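Local coordinates for aggretin alpha chain (Agkistrodon rhodostoma, PDB 3BX4), which triggers platelet aggregation as a snake-venom toxin by binding the C-type lectin-like receptor CLEC2 and setting off tyrosine-kinase signalling, at residues C[14-27]-C[123-135]. Numbering follows the deposited sequence.
Sequences QHCYQAFNEQKTWD and CEQMHAFVCKLLP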
ATOM      1  N   GLN C  14      14.536  24.153  11.629  1.00 17.43           N
ATOM      2  CA  GLN C  14      14.987  24.419  10.257  1.00 18.32           C
ATOM      3  C   GLN C  14      13.948  24.033   9.191  1.00 17.99           C
ATOM      4  O   GLN C  14      14.239  24.078   8.002  1.00 19.33           O
ATOM      5  CB  GLN C  14      16.330  23.697   9.960  1.00 20.01           C
ATOM      6  CG  GLN C  14      16.200  22.221   9.791  1.00 24.50           C
ATOM      7  CD  GLN C  14      16.286  21.380  11.083  1.00 29.44           C
ATOM      8  OE1 GLN C  14      15.616  21.648  12.097  1.00 26.40           O
ATOM      9  NE2 GLN C  14      17.121  20.313  11.028  1.00 30.87           N
ATOM     10  N   HIS C  15      12.746  23.686   9.642  1.00 16.36           N
ATOM     11  CA  HIS C  15      11.702  23.178   8.700  1.00 14.61           C
ATOM     12  C   HIS C  15      10.526  24.146   8.644  1.00 13.63           C
ATOM     13  O   HIS C  15      10.349  25.027   9.477  1.00 14.33           O
ATOM     14  CB  HIS C  15      11.208  21.792   9.138  1.00 14.47           C
ATOM     15  CG  HIS C  15      12.231  20.698   9.007  1.00 16.28           C
ATOM     16  ND1 HIS C  15      13.002  20.289  10.070  1.00 17.02           N
ATOM     17  CD2 HIS C  15      12.609  19.951   7.946  1.00 16.18           C
ATOM     18  CE1 HIS C  15      13.821  19.324   9.671  1.00 17.42           C
ATOM     19  NE2 HIS C  15      13.602  19.096   8.389  1.00 18.45           N
ATOM     20  N   CYS C  16       9.703  23.927   7.603  1.00 13.72           N
ATOM     21  CA  CYS C  16       8.456  24.698   7.413  1.00 13.79           C
ATOM     22  C   CYS C  16       7.295  23.685   7.454  1.00 13.43           C
ATOM     23  O   CYS C  16       7.374  22.558   6.954  1.00 13.76           O
ATOM     24  CB  CYS C  16       8.440  25.382   6.040  1.00 15.36           C
ATOM     25  SG  CYS C  16       9.852  26.527   5.881  1.00 21.82           S
ATOM     26  N   TYR C  17       6.155  24.131   7.999  1.00 12.47           N
ATOM     27  CA  TYR C  17       5.091  23.174   8.218  1.00 12.19           C
ATOM     28  C   TYR C  17       3.759  23.824   7.813  1.00 12.04           C
ATOM     29  O   TYR C  17       3.594  25.046   7.884  1.00 14.09           O
ATOM     30  CB  TYR C  17       4.956  22.857   9.715  1.00 13.28           C
ATOM     31  CG  TYR C  17       6.141  22.206  10.353  1.00 14.67           C
ATOM     32  CD1 TYR C  17       7.288  22.985  10.599  1.00 13.29           C
ATOM     33  CD2 TYR C  17       6.118  20.876  10.706  1.00 14.90           C
ATOM     34  CE1 TYR C  17       8.423  22.393  11.209  1.00 15.68           C
ATOM     35  CE2 TYR C  17       7.244  20.281  11.287  1.00 16.20           C
ATOM     36  CZ  TYR C  17       8.374  21.103  11.551  1.00 13.24           C
ATOM     37  OH  TYR C  17       9.542  20.521  12.118  1.00 18.16           O
ATOM     38  N   GLN C  18       2.827  22.990   7.411  1.00 13.08           N
ATOM     39  CA  GLN C  18       1.460  23.551   7.162  1.00 13.17           C
ATOM     40  C   GLN C  18       0.452  22.474   7.413  1.00 13.10           C
ATOM     41  O   GLN C  18       0.577  21.359   6.934  1.00 11.62           O
ATOM     42  CB  GLN C  18       1.339  24.133   5.740  1.00 12.58           C
ATOM     43  CG  GLN C  18      -0.079  24.811   5.502  1.00 12.89           C
ATOM     44  CD  GLN C  18      -0.160  25.574   4.217  1.00 16.74           C
ATOM     45  OE1 GLN C  18       0.822  25.731   3.431  1.00 19.94           O
ATOM     46  NE2 GLN C  18      -1.333  26.107   3.981  1.00 14.55           N
ATOM     47  N   ALA C  19      -0.652  22.842   8.126  1.00 13.65           N
ATOM     48  CA  ALA C  19      -1.729  21.890   8.402  1.00 15.42           C
ATOM     49  C   ALA C  19      -2.861  22.198   7.384  1.00 14.28           C
ATOM     50  O   ALA C  19      -3.152  23.370   7.169  1.00 16.27           O
ATOM     51  CB  ALA C  19      -2.254  22.077   9.794  1.00 14.89           C
ATOM     52  N   PHE C  20      -3.358  21.168   6.710  1.00 14.77           N
ATOM     53  CA  PHE C  20      -4.347  21.324   5.623  1.00 18.19           C
ATOM     54  C   PHE C  20      -5.612  20.700   6.099  1.00 18.78           C
ATOM     55  O   PHE C  20      -5.634  19.598   6.626  1.00 17.01           O
ATOM     56  CB  PHE C  20      -3.869  20.658   4.329  1.00 18.62           C
ATOM     57  CG  PHE C  20      -2.707  21.343   3.694  1.00 19.44           C
ATOM     58  CD1 PHE C  20      -1.385  20.986   4.069  1.00 17.77           C
ATOM     59  CD2 PHE C  20      -2.894  22.384   2.762  1.00 19.10           C
ATOM     60  CE1 PHE C  20      -0.280  21.656   3.520  1.00 18.40           C
ATOM     61  CE2 PHE C  20      -1.771  23.069   2.191  1.00 19.24           C
ATOM     62  CZ  PHE C  20      -0.440  22.691   2.580  1.00 18.48           C
ATOM     63  N   ASN C  21      -6.727  21.437   5.918  1.00 22.40           N
ATOM     64  CA  ASN C  21      -7.992  20.842   6.320  1.00 24.71           C
ATOM     65  C   ASN C  21      -8.657  20.061   5.199  1.00 24.28           C
ATOM     66  O   ASN C  21      -9.589  19.299   5.531  1.00 27.77           O
ATOM     67  CB  ASN C  21      -8.915  21.902   6.862  1.00 25.35           C
ATOM     68  CG  ASN C  21      -8.936  23.094   5.989  1.00 27.89           C
ATOM     69  OD1 ASN C  21      -8.265  24.091   6.279  0.10 27.86           O
ATOM     70  ND2 ASN C  21      -9.694  23.029   4.894  0.10 27.51           N
ATOM     71  N   GLU C  22      -8.197  20.197   3.945  1.00 23.94           N
ATOM     72  CA  GLU C  22      -8.568  19.250   2.842  1.00 24.01           C
ATOM     73  C   GLU C  22      -8.536  17.829   3.412  1.00 22.98           C
ATOM     74  O   GLU C  22      -7.512  17.379   3.947  1.00 22.28           O
ATOM     75  CB  GLU C  22      -7.579  19.234   1.653  1.00 25.42           C
ATOM     76  CG  GLU C  22      -7.667  20.287   0.563  1.00 30.71           C
ATOM     77  CD  GLU C  22      -6.559  21.342   0.711  1.00 37.54           C
ATOM     78  OE1 GLU C  22      -5.970  21.441   1.813  1.00 38.79           O
ATOM     79  OE2 GLU C  22      -6.262  22.058  -0.270  1.00 36.65           O
ATOM     80  N   GLN C  23      -9.610  17.070   3.274  1.00 18.93           N
ATOM     81  CA  GLN C  23      -9.593  15.688   3.770  1.00 18.90           C
ATOM     82  C   GLN C  23      -9.151  14.683   2.716  1.00 17.66           C
ATOM     83  O   GLN C  23      -9.758  14.545   1.628  1.00 17.45           O
ATOM     84  CB  GLN C  23     -10.975  15.349   4.376  1.00 18.79           C
ATOM     85  CG  GLN C  23     -11.227  16.063   5.774  1.00 20.18           C
ATOM     86  CD  GLN C  23     -12.470  15.546   6.479  1.00 26.04           C
ATOM     87  OE1 GLN C  23     -13.535  15.451   5.842  1.00 29.57           O
ATOM     88  NE2 GLN C  23     -12.366  15.199   7.790  1.00 28.70           N
ATOM     89  N   LYS C  24      -8.035  13.971   2.991  1.00 14.16           N
ATOM     90  CA  LYS C  24      -7.407  13.076   2.035  1.00 13.78           C
ATOM     91  C   LYS C  24      -6.998  11.779   2.730  1.00 12.17           C
ATOM     92  O   LYS C  24      -6.785  11.760   3.956  1.00 12.31           O
ATOM     93  CB  LYS C  24      -6.133  13.741   1.454  1.00 11.80           C
ATOM     94  CG  LYS C  24      -6.412  14.858   0.491  1.00 16.82           C
ATOM     95  CD  LYS C  24      -5.136  15.526  -0.043  1.00 16.86           C
ATOM     96  CE  LYS C  24      -5.591  16.673  -1.009  1.00 22.89           C
ATOM     97  NZ  LYS C  24      -5.908  16.079  -2.387  1.00 26.80           N
ATOM     98  N   THR C  25      -6.924  10.703   1.949  1.00 11.81           N
ATOM     99  CA  THR C  25      -6.428   9.385   2.456  1.00 12.04           C
ATOM    100  C   THR C  25      -4.957   9.661   2.795  1.00 12.55           C
ATOM    101  O   THR C  25      -4.428  10.654   2.365  1.00 11.96           O
ATOM    102  CB  THR C  25      -6.469   8.249   1.380  1.00 12.89           C
ATOM    103  OG1 THR C  25      -5.665   8.612   0.253  1.00 12.22           O
ATOM    104  CG2 THR C  25      -7.955   8.074   0.893  1.00 14.44           C
ATOM    105  N   TRP C  26      -4.365   8.724   3.488  1.00 12.09           N
ATOM    106  CA  TRP C  26      -2.917   8.875   3.845  1.00 13.13           C
ATOM    107  C   TRP C  26      -2.108   9.040   2.544  1.00 12.59           C
ATOM    108  O   TRP C  26      -1.311  10.012   2.451  1.00 13.16           O
ATOM    109  CB  TRP C  26      -2.486   7.710   4.681  1.00 13.12           C
ATOM    110  CG  TRP C  26      -1.090   7.893   5.306  1.00  9.64           C
ATOM    111  CD1 TRP C  26      -0.794   8.427   6.552  1.00 11.14           C
ATOM    112  CD2 TRP C  26       0.162   7.660   4.642  1.00 15.31           C
ATOM    113  NE1 TRP C  26       0.622   8.463   6.719  1.00 12.16           N
ATOM    114  CE2 TRP C  26       1.197   8.025   5.553  1.00 13.52           C
ATOM    115  CE3 TRP C  26       0.499   7.148   3.387  1.00 15.90           C
ATOM    116  CZ2 TRP C  26       2.567   7.896   5.211  1.00 12.89           C
ATOM    117  CZ3 TRP C  26       1.831   7.029   3.042  1.00 16.84           C
ATOM    118  CH2 TRP C  26       2.853   7.397   3.972  1.00 14.24           C
ATOM    119  N   ASP C  27      -2.293   8.133   1.592  1.00 13.95           N
ATOM    120  CA  ASP C  27      -1.540   8.186   0.307  1.00 14.87           C
ATOM    121  C   ASP C  27      -1.774   9.466  -0.454  1.00 14.32           C
ATOM    122  O   ASP C  27      -0.833  10.093  -0.957  1.00 14.68           O
ATOM    123  CB  ASP C  27      -1.914   6.973  -0.577  1.00 17.64           C
ATOM    124  CG  ASP C  27      -1.214   5.658  -0.189  1.00 25.77           C
ATOM    125  OD1 ASP C  27      -0.146   5.572   0.512  1.00 28.93           O
ATOM    126  OD2 ASP C  27      -1.703   4.634  -0.735  1.00 31.56           O
ATOM    127  N   CYS C 123      -5.756   3.691   6.730  1.00 15.11           N
ATOM    128  CA  CYS C 123      -5.130   4.483   5.641  1.00 15.80           C
ATOM    129  C   CYS C 123      -6.033   5.078   4.579  1.00 14.71           C
ATOM    130  O   CYS C 123      -5.773   6.143   4.079  1.00 14.11           O
ATOM    131  CB  CYS C 123      -4.148   3.582   4.895  1.00 17.54           C
ATOM    132  SG  CYS C 123      -2.742   3.025   5.936  1.00 21.15           S
ATOM    133  N   GLU C 124      -7.120   4.378   4.285  1.00 14.26           N
ATOM    134  CA  GLU C 124      -8.022   4.782   3.191  1.00 17.08           C
ATOM    135  C   GLU C 124      -9.065   5.769   3.645  1.00 15.03           C
ATOM    136  O   GLU C 124      -9.843   6.221   2.772  1.00 16.41           O
ATOM    137  CB  GLU C 124      -8.679   3.541   2.552  1.00 17.55           C
ATOM    138  CG  GLU C 124      -7.636   2.681   1.798  1.00 24.26           C
ATOM    139  CD  GLU C 124      -6.765   3.445   0.715  1.00 34.66           C
ATOM    140  OE1 GLU C 124      -7.250   4.345  -0.010  1.00 36.96           O
ATOM    141  OE2 GLU C 124      -5.553   3.112   0.562  1.00 40.40           O
ATOM    142  N   GLN C 125      -9.055   6.136   4.935  1.00 13.57           N
ATOM    143  CA  GLN C 125      -9.976   7.190   5.409  1.00 14.08           C
ATOM    144  C   GLN C 125      -9.428   8.586   5.143  1.00 15.14           C
ATOM    145  O   GLN C 125      -8.211   8.895   5.230  1.00 13.37           O
ATOM    146  CB  GLN C 125     -10.291   7.062   6.893  1.00 14.28           C
ATOM    147  CG  GLN C 125     -11.129   5.850   7.236  1.00 16.61           C
ATOM    148  CD  GLN C 125     -11.696   5.996   8.615  1.00 17.55           C
ATOM    149  OE1 GLN C 125     -11.632   7.077   9.220  1.00 21.57           O
ATOM    150  NE2 GLN C 125     -12.205   4.897   9.153  1.00 20.02           N
ATOM    151  N   MET C 126     -10.312   9.483   4.793  1.00 13.64           N
ATOM    152  CA  MET C 126      -9.990  10.873   4.475  1.00 15.37           C
ATOM    153  C   MET C 126      -9.976  11.718   5.734  1.00 15.91           C
ATOM    154  O   MET C 126     -10.966  11.844   6.487  1.00 13.94           O
ATOM    155  CB  MET C 126     -11.033  11.439   3.418  1.00 14.98           C
ATOM    156  CG  MET C 126     -10.940  10.772   2.038  1.00 17.69           C
ATOM    157  SD  MET C 126     -12.600  10.995   1.210  1.00 25.60           S
ATOM    158  CE  MET C 126     -12.326  12.640   0.737  1.00 24.42           C
ATOM    159  N   HIS C 127      -8.830  12.336   5.971  1.00 13.17           N
ATOM    160  CA  HIS C 127      -8.636  13.229   7.108  1.00 13.53           C
ATOM    161  C   HIS C 127      -7.732  14.390   6.731  1.00 12.82           C
ATOM    162  O   HIS C 127      -7.031  14.331   5.752  1.00 14.11           O
ATOM    163  CB  HIS C 127      -8.077  12.475   8.348  1.00 12.98           C
ATOM    164  CG  HIS C 127      -9.008  11.421   8.878  1.00 15.12           C
ATOM    165  ND1 HIS C 127     -10.122  11.739   9.630  1.00 20.12           N
ATOM    166  CD2 HIS C 127      -9.089  10.098   8.619  1.00 16.70           C
ATOM    167  CE1 HIS C 127     -10.823  10.638   9.851  1.00 19.49           C
ATOM    168  NE2 HIS C 127     -10.189   9.617   9.301  1.00 19.95           N
ATOM    169  N   ALA C 128      -7.744  15.403   7.589  1.00 12.33           N
ATOM    170  CA  ALA C 128      -6.811  16.533   7.529  1.00 13.12           C
ATOM    171  C   ALA C 128      -5.371  15.939   7.750  1.00 11.94           C
ATOM    172  O   ALA C 128      -5.219  14.782   8.143  1.00 12.45           O
ATOM    173  CB  ALA C 128      -7.133  17.493   8.665  1.00 14.81           C
ATOM    174  N   PHE C 129      -4.384  16.774   7.458  1.00 11.93           N
ATOM    175  CA  PHE C 129      -2.978  16.235   7.533  1.00 10.97           C
ATOM    176  C   PHE C 129      -1.997  17.372   7.725  1.00 10.13           C
ATOM    177  O   PHE C 129      -2.255  18.527   7.534  1.00 10.06           O
ATOM    178  CB  PHE C 129      -2.691  15.449   6.248  1.00 11.85           C
ATOM    179  CG  PHE C 129      -2.870  16.216   4.995  1.00 12.44           C
ATOM    180  CD1 PHE C 129      -4.130  16.271   4.338  1.00 14.66           C
ATOM    181  CD2 PHE C 129      -1.834  16.925   4.412  1.00 10.08           C
ATOM    182  CE1 PHE C 129      -4.292  16.999   3.169  1.00 15.81           C
ATOM    183  CE2 PHE C 129      -1.998  17.659   3.246  1.00 10.77           C
ATOM    184  CZ  PHE C 129      -3.283  17.715   2.604  1.00 13.23           C
ATOM    185  N   VAL C 130      -0.704  17.070   8.052  1.00  9.19           N
ATOM    186  CA  VAL C 130       0.169  18.192   8.178  1.00  9.83           C
ATOM    187  C   VAL C 130       1.435  17.844   7.303  1.00  9.65           C
ATOM    188  O   VAL C 130       1.848  16.669   7.392  1.00 12.32           O
ATOM    189  CB  VAL C 130       0.695  18.339   9.680  1.00 12.18           C
ATOM    190  CG1 VAL C 130       1.762  19.400   9.739  1.00 12.84           C
ATOM    191  CG2 VAL C 130      -0.527  18.704  10.623  1.00 13.98           C
ATOM    192  N   CYS C 131       1.861  18.807   6.476  1.00 10.74           N
ATOM    193  CA  CYS C 131       3.109  18.661   5.607  1.00 10.84           C
ATOM    194  C   CYS C 131       4.260  19.316   6.350  1.00 12.86           C
ATOM    195  O   CYS C 131       4.122  20.283   7.072  1.00 12.27           O
ATOM    196  CB  CYS C 131       3.002  19.330   4.207  1.00 13.56           C
ATOM    197  SG  CYS C 131       1.584  18.619   3.235  1.00 16.88           S
ATOM    198  N   LYS C 132       5.450  18.768   6.105  1.00 13.08           N
ATOM    199  CA  LYS C 132       6.725  19.273   6.717  1.00 12.65           C
ATOM    200  C   LYS C 132       7.646  19.374   5.521  1.00 13.20           C
ATOM    201  O   LYS C 132       7.727  18.430   4.711  1.00 14.61           O
ATOM    202  CB  LYS C 132       7.243  18.283   7.775  1.00 11.98           C
ATOM    203  CG  LYS C 132       8.730  18.508   8.275  1.00 13.87           C
ATOM    204  CD  LYS C 132       8.957  17.546   9.378  1.00 13.40           C
ATOM    205  CE  LYS C 132      10.450  17.622   9.918  1.00 14.07           C
ATOM    206  NZ  LYS C 132      10.649  16.609  10.954  1.00 14.41           N
ATOM    207  N   LEU C 133       8.367  20.492   5.429  1.00 14.45           N
ATOM    208  CA  LEU C 133       9.281  20.767   4.334  1.00 16.31           C
ATOM    209  C   LEU C 133      10.669  21.209   4.854  1.00 16.74           C
ATOM    210  O   LEU C 133      10.753  21.929   5.815  1.00 14.68           O
ATOM    211  CB  LEU C 133       8.666  21.909   3.532  1.00 16.90           C
ATOM    212  CG  LEU C 133       9.407  22.577   2.442  1.00 18.07           C
ATOM    213  CD1 LEU C 133       9.415  21.520   1.278  1.00 20.15           C
ATOM    214  CD2 LEU C 133       8.733  23.880   1.990  1.00 20.58           C
ATOM    215  N   LEU C 134      11.745  20.768   4.187  1.00 18.20           N
ATOM    216  CA  LEU C 134      13.063  21.364   4.381  1.00 20.73           C
ATOM    217  C   LEU C 134      13.299  22.223   3.140  1.00 21.45           C
ATOM    218  O   LEU C 134      13.436  21.672   2.025  1.00 21.67           O
ATOM    219  CB  LEU C 134      14.124  20.259   4.502  1.00 19.28           C
ATOM    220  CG  LEU C 134      15.535  20.840   4.687  1.00 23.76           C
ATOM    221  CD1 LEU C 134      15.657  21.451   6.101  1.00 23.65           C
ATOM    222  CD2 LEU C 134      16.508  19.668   4.448  1.00 24.11           C
ATOM    223  N   PRO C 135      13.217  23.549   3.303  1.00 23.61           N
ATOM    224  CA  PRO C 135      13.241  24.468   2.180  1.00 26.85           C
ATOM    225  C   PRO C 135      14.618  24.517   1.514  1.00 30.65           C
ATOM    226  O   PRO C 135      15.630  24.343   2.207  1.00 30.09           O
ATOM    227  CB  PRO C 135      12.797  25.815   2.791  1.00 27.67           C
ATOM    228  CG  PRO C 135      13.014  25.727   4.254  1.00 28.08           C
ATOM    229  CD  PRO C 135      13.026  24.242   4.608  1.00 23.84           C
TER
HETATM  230  O   HOH W   1      -5.775   6.730  -1.649  1.00 28.29           O
HETATM  231  O   HOH W   2      -3.938   5.751   1.858  1.00 15.13           O
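F20 and F129 meet where strands 15-21 and 127-133 run antiparallel, the pairing of the N- and C-terminal strands that closes the loop of the C-type lectin fold. Their rings are nearly parallel, 19° between planes, but slid so far apart that they barely overlap; instead F20 CB sits over one face of the F129 ring, 3.5 Å from F129 CZ. F129 reaches this place because its CG lies between the backbone N and the carbonyl carbon (chi1 57°). K24, which follows a beta bulge that shifts the register by two after F20, sets its CD against F129 CE1. F20 also touches sulfur, its CE1 3.6 Å from SG of C131, obliquely to the ring; that sulfur is disulfide-bonded to C33 of helix 26-34, which ties this face of the sheet to the helix.

On the other face, the extended chain of K132 runs alongside Y17 in the same direction, CD 3.7 Å from Y17 CE2. Farther out, K132 CE lies almost exactly over the centre of the H15 ring, 3.6 Å from its centroid, a CH-pi contact; CG of Q14 lies against the opposite face, toward the rim. E46 and E50 take the ammonium group in salt bridges, and E50 also accepts a hydrogen bond from Y17 OH.

Beyond the bulge, K24 and H127 exchange two straight backbone hydrogen bonds. T25 is the N-cap of helix 26-34, its OG1 capping the backbone N of E28, while a water also bridges OG1 to E124 OE1. At the helix start W26 N donates to C123 O at 3.0 Å.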